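Local coordinates for 3-oxoacyl-[acyl-carrier-protein] synthase (Arabidopsis thaliana, PDB 2IX4), which catalyses the condensation steps of mitochondrial fatty acid synthesis, extending acyl chains by two carbons drawn from malonyl-ACP, at residues A103-T108 with E114-S119; A189-Q194 with L304-L309; T226-S231 with A235-D240; K269-L274 with A375-V380. One frame throughout, in Å; residues are numbered along the deposited sequence.

Interaction 1: A103-T108 with E114-S119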
loop_
_atom_site.group_PDB
_atom_site.type_symbol
_atom_site.label_atom_id
_atom_site.label_comp_id
_atom_site.label_asym_id
_atom_site.label_seq_id
_atom_site.Cartn_x
_atom_site.Cartn_y
_atom_site.Cartn_z
ATOM N N ALA A 103 9.512 23.865 -1.992
ATOM C CA ALA A 103 8.190 24.399 -2.336
ATOM C C ALA A 103 7.786 25.600 -1.480
ATOM O O ALA A 103 6.775 26.254 -1.759
ATOM C CB ALA A 103 7.139 23.300 -2.228
ATOM N N GLU A 104 8.580 25.886 -0.448
ATOM C CA GLU A 104 8.262 26.914 0.548
ATOM C C GLU A 104 6.866 26.684 1.135
ATOM O O GLU A 104 6.085 27.620 1.319
ATOM C CB GLU A 104 8.425 28.329 -0.031
ATOM C CG GLU A 104 9.830 28.609 -0.557
ATOM C CD GLU A 104 10.093 30.075 -0.853
ATOM O OE1 GLU A 104 9.138 30.885 -0.869
ATOM O OE2 GLU A 104 11.274 30.419 -1.076
ATOM N N TRP A 105 6.567 25.418 1.417
ATOM C CA TRP A 105 5.275 25.027 1.964
ATOM C C TRP A 105 5.412 24.443 3.366
ATOM O O TRP A 105 5.503 23.230 3.549
ATOM C CB TRP A 105 4.545 24.047 1.032
ATOM C CG TRP A 105 3.107 23.835 1.425
ATOM C CD1 TRP A 105 2.547 22.689 1.917
ATOM C CD2 TRP A 105 2.055 24.810 1.381
ATOM N NE1 TRP A 105 1.208 22.888 2.172
ATOM C CE2 TRP A 105 0.881 24.180 1.852
ATOM C CE3 TRP A 105 1.988 26.154 0.982
ATOM C CZ2 TRP A 105 -0.347 24.843 1.932
ATOM C CZ3 TRP A 105 0.764 26.819 1.067
ATOM C CH2 TRP A 105 -0.385 26.159 1.537
ATOM N N LEU A 106 5.430 25.331 4.353
ATOM C CA LEU A 106 5.419 24.939 5.753
ATOM C C LEU A 106 4.316 25.737 6.449
ATOM O O LEU A 106 4.607 26.614 7.266
ATOM C CB LEU A 106 6.792 25.196 6.395
ATOM C CG LEU A 106 7.993 24.445 5.796
ATOM C CD1 LEU A 106 9.313 25.118 6.164
ATOM C CD2 LEU A 106 7.998 22.973 6.201
ATOM N N PRO A 107 3.040 25.444 6.116
ATOM C CA PRO A 107 1.948 26.287 6.604
ATOM C C PRO A 107 1.786 26.238 8.121
ATOM O O PRO A 107 2.009 25.197 8.742
ATOM C CB PRO A 107 0.713 25.697 5.917
ATOM C CG PRO A 107 1.076 24.295 5.609
ATOM C CD PRO A 107 2.539 24.326 5.295
ATOM N N THR A 108 1.416 27.372 8.700
ATOM C CA THR A 108 1.133 27.459 10.126
ATOM C C THR A 108 -0.375 27.475 10.376
ATOM O O THR A 108 -0.835 27.117 11.462
ATOM C CB THR A 108 1.758 28.723 10.740
ATOM O OG1 THR A 108 1.315 29.872 10.010
ATOM C CG2 THR A 108 3.276 28.652 10.685
ATOM N N GLU A 114 -4.933 21.512 6.863
ATOM C CA GLU A 114 -6.041 20.591 6.608
ATOM C C GLU A 114 -6.220 20.287 5.124
ATOM O O GLU A 114 -6.789 19.251 4.762
ATOM C CB GLU A 114 -7.343 21.157 7.181
ATOM C CG GLU A 114 -7.446 21.082 8.698
ATOM C CD GLU A 114 -8.661 21.816 9.245
ATOM O OE1 GLU A 114 -9.602 22.106 8.472
ATOM O OE2 GLU A 114 -8.675 22.105 10.459
ATOM N N ARG A 115 -5.738 21.186 4.269
ATOM C CA ARG A 115 -5.810 20.995 2.816
ATOM C C ARG A 115 -4.548 20.359 2.225
ATOM O O ARG A 115 -4.440 20.197 1.008
ATOM C CB ARG A 115 -6.146 22.316 2.106
ATOM C CG ARG A 115 -7.590 22.790 2.304
ATOM C CD ARG A 115 -8.607 21.766 1.781
ATOM N NE ARG A 115 -8.657 21.716 0.320
ATOM C CZ ARG A 115 -9.316 20.799 -0.386
ATOM N NH1 ARG A 115 -9.982 19.830 0.225
ATOM N NH2 ARG A 115 -9.305 20.847 -1.711
ATOM N N THR A 116 -3.607 19.994 3.096
ATOM C CA THR A 116 -2.367 19.326 2.692
ATOM C C THR A 116 -2.352 17.875 3.162
ATOM O O THR A 116 -2.492 17.599 4.351
ATOM C CB THR A 116 -1.127 20.051 3.260
ATOM O OG1 THR A 116 -1.196 21.444 2.932
ATOM C CG2 THR A 116 0.168 19.452 2.692
ATOM N N GLY A 117 -2.171 16.951 2.225
ATOM C CA GLY A 117 -2.077 15.533 2.556
ATOM C C GLY A 117 -0.716 14.927 2.253
ATOM O O GLY A 117 0.201 15.610 1.779
ATOM N N VAL A 118 -0.587 13.633 2.532
ATOM C CA VAL A 118 0.665 12.907 2.329
ATOM C C VAL A 118 0.367 11.540 1.723
ATOM O O VAL A 118 -0.536 10.838 2.183
ATOM C CB VAL A 118 1.448 12.730 3.657
ATOM C CG1 VAL A 118 2.837 12.154 3.398
ATOM C CG2 VAL A 118 1.572 14.060 4.405
ATOM N N SER A 119 1.120 11.181 0.683
ATOM C CA SER A 119 1.033 9.861 0.052
ATOM C C SER A 119 2.431 9.344 -0.299
ATOM O O SER A 119 2.893 9.479 -1.436
ATOM C CB SER A 119 0.140 9.900 -1.189
ATOM O OG SER A 119 -0.078 8.588 -1.698
#
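Thr116 OG1 is gripped by two partners, the ring N-H of Trp105 and the backbone oxygen Glu112 O. Trp105 NE1 donates to it at 2.9 Å, with an N-H...O angle of 155°. The oxygen lies at the edge of the indole and in its plane (5° out of it), though the bond itself is somewhat bent. Methyl CG2 of Thr116 lies beside the same edge, 3.6 Å from Trp105 NE1, and the two side chains run alongside each other, pointing opposite ways. With CG anti to the backbone N (chi1 -169°), the indole of Trp105 swings across to the start of the strand. Pro107 CD lies over one indole face, toward the rim, 3.6 Å above the plane. A phenylalanine in place of Trp105 would remove the ring N-H and would probably leave Thr116 OG1 with one partner fewer and a thinner filling between loop and strand. The loop begins at a Schellman motif that ends helix 87-102, with Glu104, at positive phi, as its C-prime residue. From there the chain runs on to helix 110-114, whose Glu112 touches both Trp105 and Pro107. Strand 116-122 then enters the mixed sheet parallel to strand 200-207, where Val200 packs against both Trp105 and Thr116, while the ring of His262 meets the indole.

Interaction 2: A189-Q194 with L304-L309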
loop_
_atom_site.group_PDB
_atom_site.type_symbol
_atom_site.label_atom_id
_atom_site.label_comp_id
_atom_site.label_asym_id
_atom_site.label_seq_id
_atom_site.Cartn_x
_atom_site.Cartn_y
_atom_site.Cartn_z
ATOM N N ALA A 189 -2.110 10.565 -5.440
ATOM C CA ALA A 189 -2.114 11.908 -4.852
ATOM C C ALA A 189 -2.583 12.964 -5.855
ATOM O O ALA A 189 -3.284 13.914 -5.492
ATOM C CB ALA A 189 -0.732 12.249 -4.328
ATOM N N THR A 190 -2.182 12.789 -7.110
ATOM C CA THR A 190 -2.643 13.627 -8.217
ATOM C C THR A 190 -4.166 13.536 -8.384
ATOM O O THR A 190 -4.845 14.565 -8.445
ATOM C CB THR A 190 -1.918 13.246 -9.524
ATOM O OG1 THR A 190 -0.513 13.451 -9.351
ATOM C CG2 THR A 190 -2.402 14.088 -10.704
ATOM N N ARG A 191 -4.692 12.310 -8.436
ATOM C CA ARG A 191 -6.143 12.080 -8.513
ATOM C C ARG A 191 -6.908 12.768 -7.381
ATOM O O ARG A 191 -8.004 13.289 -7.594
ATOM C CB ARG A 191 -6.463 10.582 -8.504
ATOM C CG ARG A 191 -6.057 9.825 -9.756
ATOM C CD ARG A 191 -7.067 9.993 -10.890
ATOM N NE ARG A 191 -6.646 9.275 -12.092
ATOM C CZ ARG A 191 -5.771 9.741 -12.982
ATOM N NH1 ARG A 191 -5.218 10.939 -12.824
ATOM N NH2 ARG A 191 -5.453 9.006 -14.039
ATOM N N MET A 192 -6.323 12.762 -6.185
ATOM C CA MET A 192 -6.919 13.408 -5.016
ATOM C C MET A 192 -6.999 14.930 -5.158
ATOM O O MET A 192 -8.013 15.531 -4.808
ATOM C CB MET A 192 -6.169 13.024 -3.735
ATOM C CG MET A 192 -6.328 11.559 -3.349
ATOM S SD MET A 192 -5.247 11.004 -2.011
ATOM C CE MET A 192 -5.547 9.240 -2.080
ATOM N N ILE A 193 -5.934 15.549 -5.661
ATOM C CA ILE A 193 -5.940 16.993 -5.921
ATOM C C ILE A 193 -6.941 17.329 -7.032
ATOM O O ILE A 193 -7.692 18.302 -6.931
ATOM C CB ILE A 193 -4.524 17.536 -6.259
ATOM C CG1 ILE A 193 -3.567 17.297 -5.081
ATOM C CG2 ILE A 193 -4.577 19.030 -6.599
ATOM C CD1 ILE A 193 -2.093 17.470 -5.410
ATOM N N GLN A 194 -6.953 16.501 -8.076
ATOM C CA GLN A 194 -7.879 16.663 -9.199
ATOM C C GLN A 194 -9.333 16.644 -8.735
ATOM O O GLN A 194 -10.116 17.514 -9.118
ATOM C CB GLN A 194 -7.647 15.577 -10.258
ATOM C CG GLN A 194 -6.435 15.815 -11.152
ATOM C CD GLN A 194 -6.056 14.592 -11.980
ATOM O OE1 GLN A 194 -6.192 13.453 -11.535
ATOM N NE2 GLN A 194 -5.566 14.831 -13.187
ATOM N N LEU A 304 -0.570 8.819 -22.114
ATOM C CA LEU A 304 -0.649 9.663 -23.312
ATOM C C LEU A 304 -2.063 10.173 -23.566
ATOM O O LEU A 304 -2.274 11.373 -23.765
ATOM C CB LEU A 304 -0.164 8.892 -24.547
ATOM C CG LEU A 304 1.337 8.853 -24.839
ATOM C CD1 LEU A 304 1.651 7.786 -25.881
ATOM C CD2 LEU A 304 1.821 10.217 -25.306
ATOM N N ARG A 305 -3.021 9.246 -23.565
ATOM C CA ARG A 305 -4.429 9.555 -23.802
ATOM C C ARG A 305 -4.965 10.613 -22.830
ATOM O O ARG A 305 -5.690 11.519 -23.241
ATOM C CB ARG A 305 -5.271 8.271 -23.757
ATOM C CG ARG A 305 -6.744 8.416 -24.156
ATOM C CD ARG A 305 -6.937 9.037 -25.541
ATOM N NE ARG A 305 -6.869 10.500 -25.490
ATOM C CZ ARG A 305 -7.093 11.312 -26.520
ATOM N NH1 ARG A 305 -7.412 10.823 -27.715
ATOM N NH2 ARG A 305 -7.000 12.626 -26.351
ATOM N N GLN A 306 -4.584 10.500 -21.558
ATOM C CA GLN A 306 -4.984 11.457 -20.522
ATOM C C GLN A 306 -4.434 12.864 -20.761
ATOM O O GLN A 306 -5.108 13.857 -20.469
ATOM C CB GLN A 306 -4.534 10.972 -19.140
ATOM C CG GLN A 306 -5.311 9.784 -18.593
ATOM C CD GLN A 306 -4.639 9.163 -17.383
ATOM O OE1 GLN A 306 -4.065 9.866 -16.551
ATOM N NE2 GLN A 306 -4.705 7.840 -17.280
ATOM N N SER A 307 -3.210 12.940 -21.281
ATOM C CA SER A 307 -2.542 14.219 -21.519
ATOM C C SER A 307 -3.029 14.888 -22.801
ATOM O O SER A 307 -2.830 16.089 -22.994
ATOM C CB SER A 307 -1.028 14.021 -21.580
ATOM O OG SER A 307 -0.671 13.220 -22.696
ATOM N N GLY A 308 -3.661 14.101 -23.672
ATOM C CA GLY A 308 -4.123 14.575 -24.972
ATOM C C GLY A 308 -2.985 14.747 -25.962
ATOM O O GLY A 308 -3.118 15.475 -26.947
ATOM N N LEU A 309 -1.868 14.070 -25.697
ATOM C CA LEU A 309 -0.673 14.163 -26.534
ATOM C C LEU A 309 -0.483 12.923 -27.396
ATOM O O LEU A 309 -0.869 11.817 -27.007
ATOM C CB LEU A 309 0.576 14.396 -25.676
ATOM C CG LEU A 309 0.672 15.721 -24.909
ATOM C CD1 LEU A 309 1.801 15.681 -23.896
ATOM C CD2 LEU A 309 0.830 16.911 -25.849
HETATM O O HOH W 1 -4.033 12.350 -15.280
#
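Gln306, on the last turn of helix 294-307, receives Arg191 from helix 181-195: Arg191 NH2 donates to Gln306 OE1 at 3.0 Å, with an N-H...O angle of 158°. The oxygen lies near the guanidinium plane, but the donor stands 53° above the amide's carbonyl plane, and the two flat groups are turned 66° apart. Water 1 makes a second link, accepting from Arg191 NH1 and donating to Gln306 OE1 at 2.8 Å; that oxygen also takes Tyr277 N of strand 272-281. Side chains and a water span the gap, the backbones staying apart: Arg191 CA to Gln306 CA is 12.1 Å. Arg191 is bent at chi2, and its NH1 also donates to Gln194 OE1 within the same helix, on a lone pair. This polar bridge between two helices of the thiolase-like fold lies at the dimer interface, where Asp197 of the second subunit forms a salt bridge with Arg191 NE and Phe195 of that subunit a cation-pi contact. With an alanine replacing Arg191, that aspartate is likely to lose its charged mate and Gln306 OE1 a donor. After Gln306, Ser307 OG donates to Leu304 O at 2.7 Å, and Gly308 leaves the helix with positive phi.

Interaction 3: T226-S231 with A235-D240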
loop_
_atom_site.group_PDB
_atom_site.type_symbol
_atom_site.label_atom_id
_atom_site.label_comp_id
_atom_site.label_asym_id
_atom_site.label_seq_id
_atom_site.Cartn_x
_atom_site.Cartn_y
_atom_site.Cartn_z
ATOM N N THR A 226 24.679 -11.229 -10.320
ATOM C CA THR A 226 25.610 -12.077 -9.560
ATOM C C THR A 226 27.036 -12.164 -10.131
ATOM O O THR A 226 27.989 -12.386 -9.380
ATOM C CB THR A 226 25.074 -13.526 -9.379
ATOM O OG1 THR A 226 25.127 -14.226 -10.628
ATOM C CG2 THR A 226 23.642 -13.530 -8.844
ATOM N N LYS A 227 27.182 -11.995 -11.444
ATOM C CA LYS A 227 28.472 -12.231 -12.108
ATOM C C LYS A 227 29.427 -11.029 -12.142
ATOM O O LYS A 227 30.543 -11.139 -12.658
ATOM C CB LYS A 227 28.260 -12.803 -13.517
ATOM C CG LYS A 227 27.851 -11.793 -14.585
ATOM C CD LYS A 227 27.214 -12.512 -15.763
ATOM C CE LYS A 227 27.125 -11.634 -16.996
ATOM N NZ LYS A 227 28.349 -11.749 -17.831
ATOM N N PHE A 228 28.994 -9.899 -11.588
ATOM C CA PHE A 228 29.823 -8.693 -11.543
ATOM C C PHE A 228 30.216 -8.302 -10.118
ATOM O O PHE A 228 30.452 -7.123 -9.837
ATOM C CB PHE A 228 29.112 -7.515 -12.224
ATOM C CG PHE A 228 28.797 -7.743 -13.676
ATOM C CD1 PHE A 228 27.484 -7.941 -14.090
ATOM C CD2 PHE A 228 29.813 -7.749 -14.631
ATOM C CE1 PHE A 228 27.183 -8.152 -15.438
ATOM C CE2 PHE A 228 29.524 -7.960 -15.981
ATOM C CZ PHE A 228 28.205 -8.161 -16.384
ATOM N N ASN A 229 30.293 -9.287 -9.225
ATOM C CA ASN A 229 30.614 -9.028 -7.815
ATOM C C ASN A 229 32.010 -8.431 -7.589
ATOM O O ASN A 229 32.224 -7.686 -6.626
ATOM C CB ASN A 229 30.407 -10.289 -6.964
ATOM C CG ASN A 229 28.931 -10.642 -6.779
ATOM O OD1 ASN A 229 28.047 -9.801 -6.953
ATOM N ND2 ASN A 229 28.665 -11.890 -6.413
ATOM N N SER A 230 32.942 -8.756 -8.486
ATOM C CA SER A 230 34.305 -8.220 -8.444
ATOM C C SER A 230 34.422 -6.863 -9.145
ATOM O O SER A 230 35.426 -6.159 -8.993
ATOM C CB SER A 230 35.283 -9.219 -9.064
ATOM O OG SER A 230 35.283 -10.438 -8.342
ATOM N N SER A 231 33.393 -6.504 -9.911
ATOM C CA SER A 231 33.346 -5.227 -10.626
ATOM C C SER A 231 32.001 -4.526 -10.401
ATOM O O SER A 231 31.210 -4.395 -11.339
ATOM C CB SER A 231 33.590 -5.447 -12.123
ATOM O OG SER A 231 34.860 -6.034 -12.356
ATOM N N ALA A 235 27.949 -3.624 -12.600
ATOM C CA ALA A 235 26.931 -4.633 -12.296
ATOM C C ALA A 235 25.539 -4.308 -12.831
ATOM O O ALA A 235 24.793 -5.211 -13.221
ATOM C CB ALA A 235 26.875 -4.892 -10.796
ATOM N N SER A 236 25.193 -3.024 -12.834
ATOM C CA SER A 236 23.890 -2.567 -13.311
ATOM C C SER A 236 24.062 -1.965 -14.699
ATOM O O SER A 236 24.704 -0.927 -14.865
ATOM C CB SER A 236 23.282 -1.554 -12.332
ATOM O OG SER A 236 21.955 -1.211 -12.697
ATOM N N ARG A 237 23.496 -2.639 -15.697
ATOM C CA ARG A 237 23.713 -2.281 -17.096
ATOM C C ARG A 237 22.430 -2.424 -17.917
ATOM O O ARG A 237 22.307 -3.351 -18.722
ATOM C CB ARG A 237 24.847 -3.129 -17.693
ATOM C CG ARG A 237 24.740 -4.625 -17.405
ATOM C CD ARG A 237 25.923 -5.400 -17.951
ATOM N NE ARG A 237 27.172 -4.929 -17.372
ATOM C CZ ARG A 237 28.214 -4.490 -18.068
ATOM N NH1 ARG A 237 28.195 -4.478 -19.397
ATOM N NH2 ARG A 237 29.292 -4.078 -17.422
ATOM N N PRO A 238 21.467 -1.499 -17.718
ATOM C CA PRO A 238 20.203 -1.589 -18.447
ATOM C C PRO A 238 20.417 -1.585 -19.963
ATOM O O PRO A 238 21.233 -0.812 -20.468
ATOM C CB PRO A 238 19.454 -0.327 -18.010
ATOM C CG PRO A 238 20.062 0.047 -16.696
ATOM C CD PRO A 238 21.507 -0.325 -16.827
ATOM N N PHE A 239 19.701 -2.466 -20.661
ATOM C CA PHE A 239 19.742 -2.590 -22.132
ATOM C C PHE A 239 21.025 -3.209 -22.724
ATOM O O PHE A 239 21.130 -3.364 -23.945
ATOM C CB PHE A 239 19.441 -1.247 -22.826
ATOM C CG PHE A 239 18.109 -0.631 -22.460
ATOM C CD1 PHE A 239 18.054 0.658 -21.935
ATOM C CD2 PHE A 239 16.914 -1.320 -22.667
ATOM C CE1 PHE A 239 16.833 1.247 -21.608
ATOM C CE2 PHE A 239 15.687 -0.738 -22.341
ATOM C CZ PHE A 239 15.648 0.549 -21.813
ATOM N N ASP A 240 21.989 -3.558 -21.870
ATOM C CA ASP A 240 23.248 -4.173 -22.312
ATOM C C ASP A 240 23.106 -5.686 -22.477
ATOM O O ASP A 240 22.375 -6.326 -21.732
ATOM C CB ASP A 240 24.378 -3.862 -21.323
ATOM C CG ASP A 240 25.739 -4.316 -21.827
ATOM O OD1 ASP A 240 26.311 -3.626 -22.695
ATOM O OD2 ASP A 240 26.235 -5.363 -21.355
#
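Phe228 meets Ala235 and Arg237 within the long loop between helix 212-220 and strand 251-259 of the ketosynthase domain, and it opens a type I beta turn that runs to Ser231. Just before it, Lys227 lays its CG 3.8 Å above the plane of the Phe228 ring, toward the rim, and sends NZ to a salt bridge with Asp242. At Phe228 itself, CB is 3.7 Å from Ala235 CB, an apolar contact at the point where the two backbones come closest. CG stands anti to the carbonyl carbon (chi1 -61°), which carries the ring past Ala235 to Arg237. There the guanidinium lies flat on the phenyl group, the centres 4.6 Å apart and the planes at 18°, while the two side chains cross at about a right angle. Arg237 reaches this position through a bend at chi3. The geometry is that of an offset stack of guanidinium on phenyl, with Phe228 CZ over the guanidinium face and 3.5 Å from Arg237 NE. Farther along, Ser231 N bonds back to Phe228 O at 3.0 Å and closes the turn. The rim of the guanidinium is left for polar partners: Arg237 NE bonds to Glu234 O, and Arg237 NH1 forms a salt bridge of 2.9 Å with Asp240 OD2, which lies in the guanidinium plane but is approached from above the carboxylate plane.

Interaction 4: K269-L274 with A375-V380; sequences KIYAEL and AIHHGV
Tyr271 turns the edge of its ring to the face of His377 in a T-shaped pair, the centroids 4.9 Å apart and the planes at 67°. Tyr271 CD2 stands over the centre of the imidazole, 3.8 Å from His377 CG, and CE2 lies above the CD2-NE2 side. Both first torsions prepare this meeting. In Tyr271, CG is beside the backbone N and opposite the carbonyl carbon (chi1 -74°), and the ring end swings nearer the helix although the CB bond does not point at it. In His377, CG is trans to the backbone N (chi1 -173°), which stretches the imidazole out from the end of the helix toward the tyrosine. The edge of the imidazole has its own partner: water 2 lies in the ring plane, 2.6 Å from His377 ND1, and donates to Tyr271 O. The water thus links the imidazole to the backbone of Tyr271, beside the edge-to-face contact. At the far end of the phenol, Tyr271 OH is hydrogen-bonded to Asp102. One residue on, Ala272 CB meets Ile376 CD1 at 4.3 Å, a loose apolar contact. The helix closes just beyond, Gly379 leaving it with positive phi. This is a helix laid against the central mixed sheet of the thiolase-like fold, away from the annotated sites. Helix 364-378 rests its C-terminal turn on the start of strand 272-281, which runs antiparallel to strands 3-12 and 422-429; Ile376 also touches Phe428 of the latter, and Tyr271 reaches Leu8 of the former.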
loop_
_atom_site.group_PDB
_atom_site.type_symbol
_atom_site.label_atom_id
_atom_site.label_comp_id
_atom_site.label_asym_id
_atom_site.label_seq_id
_atom_site.Cartn_x
_atom_site.Cartn_y
_atom_site.Cartn_z
ATOM N N LYS A 269 7.175 28.704 -7.466
ATOM C CA LYS A 269 7.819 28.309 -8.708
ATOM C C LYS A 269 7.349 26.911 -9.085
ATOM O O LYS A 269 7.182 26.046 -8.227
ATOM C CB LYS A 269 9.351 28.425 -8.636
ATOM C CG LYS A 269 10.047 27.621 -7.543
ATOM C CD LYS A 269 10.701 26.358 -8.099
ATOM C CE LYS A 269 11.981 26.010 -7.343
ATOM N NZ LYS A 269 11.770 25.906 -5.874
ATOM N N ILE A 270 7.106 26.715 -10.372
ATOM C CA ILE A 270 6.528 25.478 -10.863
ATOM C C ILE A 270 7.523 24.771 -11.775
ATOM O O ILE A 270 8.011 25.354 -12.746
ATOM C CB ILE A 270 5.191 25.748 -11.595
ATOM C CG1 ILE A 270 4.152 26.299 -10.610
ATOM C CG2 ILE A 270 4.680 24.483 -12.266
ATOM C CD1 ILE A 270 2.993 27.028 -11.260
ATOM N N TYR A 271 7.829 23.519 -11.446
ATOM C CA TYR A 271 8.746 22.713 -12.241
ATOM C C TYR A 271 8.081 22.225 -13.525
ATOM O O TYR A 271 8.630 22.386 -14.616
ATOM C CB TYR A 271 9.255 21.514 -11.433
ATOM C CG TYR A 271 10.270 21.856 -10.361
ATOM C CD1 TYR A 271 9.879 22.019 -9.034
ATOM C CD2 TYR A 271 11.624 22.006 -10.674
ATOM C CE1 TYR A 271 10.806 22.325 -8.044
ATOM C CE2 TYR A 271 12.559 22.313 -9.689
ATOM C CZ TYR A 271 12.140 22.471 -8.377
ATOM O OH TYR A 271 13.054 22.775 -7.393
ATOM N N ALA A 272 6.896 21.635 -13.380
ATOM C CA ALA A 272 6.186 20.987 -14.480
ATOM C C ALA A 272 4.756 20.666 -14.064
ATOM O O ALA A 272 4.403 20.799 -12.893
ATOM C CB ALA A 272 6.911 19.700 -14.899
ATOM N N GLU A 273 3.941 20.249 -15.030
ATOM C CA GLU A 273 2.601 19.744 -14.766
ATOM C C GLU A 273 2.618 18.225 -14.886
ATOM O O GLU A 273 3.305 17.676 -15.752
ATOM C CB GLU A 273 1.598 20.342 -15.761
ATOM C CG GLU A 273 0.154 19.877 -15.566
ATOM C CD GLU A 273 -0.813 20.405 -16.616
ATOM O OE1 GLU A 273 -0.366 21.004 -17.617
ATOM O OE2 GLU A 273 -2.034 20.213 -16.437
ATOM N N LEU A 274 1.879 17.547 -14.014
ATOM C CA LEU A 274 1.655 16.115 -14.165
ATOM C C LEU A 274 0.391 15.926 -15.000
ATOM O O LEU A 274 -0.709 16.252 -14.550
ATOM C CB LEU A 274 1.530 15.427 -12.803
ATOM C CG LEU A 274 1.861 13.930 -12.744
ATOM C CD1 LEU A 274 2.102 13.523 -11.302
ATOM C CD2 LEU A 274 0.789 13.050 -13.374
ATOM N N ALA A 375 14.681 16.680 -16.047
ATOM C CA ALA A 375 14.977 16.672 -17.480
ATOM C C ALA A 375 14.259 17.820 -18.188
ATOM O O ALA A 375 14.858 18.531 -19.001
ATOM C CB ALA A 375 14.592 15.328 -18.101
ATOM N N ILE A 376 12.975 17.988 -17.873
ATOM C CA ILE A 376 12.182 19.115 -18.361
ATOM C C ILE A 376 12.768 20.439 -17.864
ATOM O O ILE A 376 12.989 21.359 -18.650
ATOM C CB ILE A 376 10.694 18.991 -17.930
ATOM C CG1 ILE A 376 10.038 17.781 -18.610
ATOM C CG2 ILE A 376 9.924 20.273 -18.252
ATOM C CD1 ILE A 376 8.706 17.372 -18.012
ATOM N N HIS A 377 13.037 20.514 -16.565
ATOM C CA HIS A 377 13.495 21.749 -15.926
ATOM C C HIS A 377 14.853 22.246 -16.428
ATOM O O HIS A 377 15.047 23.450 -16.612
ATOM C CB HIS A 377 13.510 21.582 -14.400
ATOM C CG HIS A 377 13.799 22.846 -13.654
ATOM N ND1 HIS A 377 12.971 23.949 -13.706
ATOM C CD2 HIS A 377 14.821 23.182 -12.831
ATOM C CE1 HIS A 377 13.475 24.910 -12.953
ATOM N NE2 HIS A 377 14.596 24.470 -12.410
ATOM N N HIS A 378 15.784 21.317 -16.652
ATOM C CA HIS A 378 17.161 21.657 -17.032
ATOM C C HIS A 378 17.466 21.506 -18.526
ATOM O O HIS A 378 18.466 22.039 -19.014
ATOM C CB HIS A 378 18.163 20.823 -16.227
ATOM C CG HIS A 378 18.171 21.131 -14.764
ATOM N ND1 HIS A 378 18.568 22.352 -14.263
ATOM C CD2 HIS A 378 17.840 20.374 -13.692
ATOM C CE1 HIS A 378 18.477 22.336 -12.945
ATOM N NE2 HIS A 378 18.038 21.146 -12.573
ATOM N N GLY A 379 16.612 20.780 -19.243
ATOM C CA GLY A 379 16.852 20.489 -20.654
ATOM C C GLY A 379 18.050 19.575 -20.848
ATOM O O GLY A 379 18.864 19.792 -21.741
ATOM N N VAL A 380 18.163 18.571 -19.982
ATOM C CA VAL A 380 19.230 17.570 -20.042
ATOM C C VAL A 380 18.603 16.208 -19.785
ATOM O O VAL A 380 17.901 16.021 -18.793
ATOM C CB VAL A 380 20.341 17.810 -18.973
ATOM C CG1 VAL A 380 21.532 16.884 -19.218
ATOM C CG2 VAL A 380 20.809 19.253 -18.968
HETATM O O HOH W 2 10.790 23.754 -15.181
#

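Interactions 1, 2 and 4 gather at one end of the subunit, with centres 17 to 21 Å apart, whereas interaction 3 lies 31 to 41 Å from them, across the chain's centre from interactions 1 and 2. Interactions 1 and 4 reach the same mixed sheet, through strands 116-122 and 272-281. Helix 181-195 links the group: Ala189 CB lies 4.0 Å from Ser119 CB, and Thr190 packs against Leu274. Along the chain, interaction 1 comes first, interaction 3 falls between the two segments of interaction 2, and interactions 2 and 4 alternate. Interactions 2 and 4 join parts more than 100 residues apart, interaction 1 near neighbours; interaction 3 lies within one loop, the Ala235 side chain about 11 Å from that of His359, a predicted active-site residue.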